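N-acetyltransferase (Staphylococcus aureus subsp. aureus, PDB 4LUA) probably transfers an acetyl group from acetyl-coenzyme A to an amine of its substrate. Local coordinates at residues V25-T30 with T92-S97. Residues are numbered along the deposited sequence; the frame is centred on the assembly and turned at random.
Sequences VNEEFT and TNNDKS. With GOL (glycerol), chain B.
The carbonyl oxygen of Phe29, whose ring edge lies against Asn94 and Lys96, accepts one good bond, from O3 of a glycerol probably left by the crystallisation liquor (2.8 Å to Phe29 O), and a weak one from Asn126 ND2. At the other end of the glycerol, Lys96 NZ donates to O1 at 2.7 Å, making the ligand a bridge between the segments. Its C3 sits over one face of the Phe29 ring, offset toward the rim, while Phe132 packs edge-to-face with the same ring.

Asn94 spends both ends of its amide. Asn94 OD1 comes to the ring edge, 3.4 Å from Phe29 CD1, with ring and amide nearly perpendicular (85°), and also accepts from a water that donates to Glu27 O. Asn94 ND2 reaches Glu27 OE2 at 3.2 Å, meeting it from above the carboxylate plane along a bent path (141° at the hydrogen). Glu27 stretches to it fully extended, CG anti to the backbone N (chi1 180°).

The loop 92-95 corresponds in topology to the turn that in GNAT enzymes usually binds the coenzyme A pyrophosphate, so may lie near that site. Asn94's direct and water-mediated bonds are the protein's own link from this loop to 25-30; the glycerol bridge from Lys96, on helix 96-112, may be incidental.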
loop_
_atom_site.group_PDB
_atom_site.type_symbol
_atom_site.label_atom_id
_atom_site.label_comp_id
_atom_site.label_asym_id
_atom_site.label_seq_id
_atom_site.Cartn_x
_atom_site.Cartn_y
_atom_site.Cartn_z
ATOM N N VAL A 25 -2.985 -13.630 -1.013
ATOM C CA VAL A 25 -3.823 -12.653 -0.323
ATOM C C VAL A 25 -4.991 -12.137 -1.229
ATOM O O VAL A 25 -6.164 -12.057 -0.794
ATOM C CB VAL A 25 -2.933 -11.550 0.179
ATOM C CG1 VAL A 25 -3.773 -10.393 0.754
ATOM C CG2 VAL A 25 -2.040 -12.170 1.227
ATOM N N ASN A 26 -4.649 -11.783 -2.458
ATOM C CA ASN A 26 -5.570 -11.426 -3.526
ATOM C C ASN A 26 -6.204 -10.030 -3.306
ATOM O O ASN A 26 -6.169 -9.170 -4.196
ATOM C CB ASN A 26 -6.662 -12.488 -3.676
ATOM C CG ASN A 26 -7.462 -12.307 -4.936
ATOM O OD1 ASN A 26 -7.035 -12.747 -6.006
ATOM N ND2 ASN A 26 -8.626 -11.637 -4.825
ATOM N N GLU A 27 -6.755 -9.817 -2.120
ATOM C CA GLU A 27 -7.444 -8.568 -1.792
ATOM C C GLU A 27 -6.427 -7.502 -1.341
ATOM O O GLU A 27 -5.661 -7.679 -0.362
ATOM C CB GLU A 27 -8.431 -8.823 -0.650
ATOM C CG GLU A 27 -9.212 -7.616 -0.193
ATOM C CD GLU A 27 -10.171 -7.904 0.977
ATOM O OE1 GLU A 27 -10.509 -9.091 1.208
ATOM O OE2 GLU A 27 -10.560 -6.915 1.631
ATOM N N GLU A 28 -6.432 -6.375 -2.037
ATOM C CA GLU A 28 -5.600 -5.227 -1.630
ATOM C C GLU A 28 -6.327 -4.465 -0.518
ATOM O O GLU A 28 -7.542 -4.292 -0.581
ATOM C CB GLU A 28 -5.398 -4.316 -2.851
ATOM C CG GLU A 28 -4.128 -3.463 -2.856
ATOM C CD GLU A 28 -4.298 -2.107 -2.206
ATOM O OE1 GLU A 28 -5.393 -1.758 -1.798
ATOM O OE2 GLU A 28 -3.262 -1.387 -2.119
ATOM N N PHE A 29 -5.568 -4.044 0.513
ATOM C CA PHE A 29 -6.204 -3.524 1.746
ATOM C C PHE A 29 -7.140 -2.321 1.544
ATOM O O PHE A 29 -8.097 -2.182 2.325
ATOM C CB PHE A 29 -5.029 -3.119 2.677
ATOM C CG PHE A 29 -5.475 -2.647 4.048
ATOM C CD1 PHE A 29 -5.696 -3.572 5.047
ATOM C CD2 PHE A 29 -5.622 -1.291 4.295
ATOM C CE1 PHE A 29 -6.084 -3.118 6.367
ATOM C CE2 PHE A 29 -6.028 -0.857 5.579
ATOM C CZ PHE A 29 -6.236 -1.770 6.571
ATOM N N THR A 30 -6.869 -1.487 0.547
ATOM C CA THR A 30 -7.724 -0.311 0.300
ATOM C C THR A 30 -8.705 -0.512 -0.801
ATOM O O THR A 30 -9.445 0.432 -1.111
ATOM C CB THR A 30 -6.861 0.930 -0.092
ATOM O OG1 THR A 30 -6.140 0.718 -1.322
ATOM C CG2 THR A 30 -5.830 1.194 1.025
ATOM N N THR A 92 -1.635 -10.259 4.916
ATOM C CA THR A 92 -2.268 -11.524 5.288
ATOM C C THR A 92 -3.362 -11.255 6.324
ATOM O O THR A 92 -3.132 -10.554 7.293
ATOM C CB THR A 92 -1.223 -12.518 5.801
ATOM O OG1 THR A 92 -0.308 -12.782 4.728
ATOM C CG2 THR A 92 -1.932 -13.851 6.178
ATOM N N ASN A 93 -4.554 -11.818 6.066
ATOM C CA ASN A 93 -5.726 -11.672 6.958
ATOM C C ASN A 93 -6.172 -10.216 7.167
ATOM O O ASN A 93 -6.929 -9.949 8.116
ATOM C CB ASN A 93 -5.440 -12.262 8.355
ATOM C CG ASN A 93 -5.055 -13.748 8.334
ATOM O OD1 ASN A 93 -5.569 -14.509 7.528
ATOM N ND2 ASN A 93 -4.149 -14.157 9.244
ATOM N N ASN A 94 -5.741 -9.276 6.319
ATOM C CA ASN A 94 -5.992 -7.834 6.557
ATOM C C ASN A 94 -5.691 -7.409 7.978
ATOM O O ASN A 94 -6.409 -6.570 8.603
ATOM C CB ASN A 94 -7.437 -7.429 6.238
ATOM C CG ASN A 94 -7.628 -7.011 4.780
ATOM O OD1 ASN A 94 -6.668 -6.687 4.076
ATOM N ND2 ASN A 94 -8.886 -6.914 4.359
ATOM N N ASP A 95 -4.644 -8.008 8.549
ATOM C CA ASP A 95 -4.322 -7.771 9.925
ATOM C C ASP A 95 -3.899 -6.328 10.158
ATOM O O ASP A 95 -2.866 -5.844 9.632
ATOM C CB ASP A 95 -3.194 -8.741 10.335
ATOM C CG ASP A 95 -2.886 -8.698 11.827
ATOM O OD1 ASP A 95 -2.598 -7.624 12.387
ATOM O OD2 ASP A 95 -2.880 -9.763 12.493
ATOM N N LYS A 96 -4.711 -5.634 10.955
ATOM C CA LYS A 96 -4.448 -4.206 11.144
ATOM C C LYS A 96 -3.326 -3.903 12.102
ATOM O O LYS A 96 -2.783 -2.801 12.047
ATOM C CB LYS A 96 -5.719 -3.520 11.611
ATOM C CG LYS A 96 -6.726 -3.427 10.501
ATOM C CD LYS A 96 -8.010 -2.811 11.057
ATOM C CE LYS A 96 -9.155 -3.601 10.569
ATOM N NZ LYS A 96 -10.435 -2.902 10.809
ATOM N N SER A 97 -3.008 -4.826 13.012
ATOM C CA SER A 97 -1.838 -4.623 13.869
ATOM C C SER A 97 -0.572 -4.612 13.010
ATOM O O SER A 97 0.297 -3.691 13.091
ATOM C CB SER A 97 -1.739 -5.729 14.911
ATOM O OG SER A 97 -0.825 -5.308 15.907
HETATM C C1 GOL B . -10.167 -3.203 7.335
HETATM O O1 GOL B . -11.197 -3.515 8.316
HETATM C C2 GOL B . -10.613 -3.623 5.923
HETATM O O2 GOL B . -11.854 -2.982 5.590
HETATM C C3 GOL B . -9.480 -3.331 4.884
HETATM O O3 GOL B . -9.894 -3.845 3.627
HETATM O O HOH W 1 -4.685 -6.797 2.071
#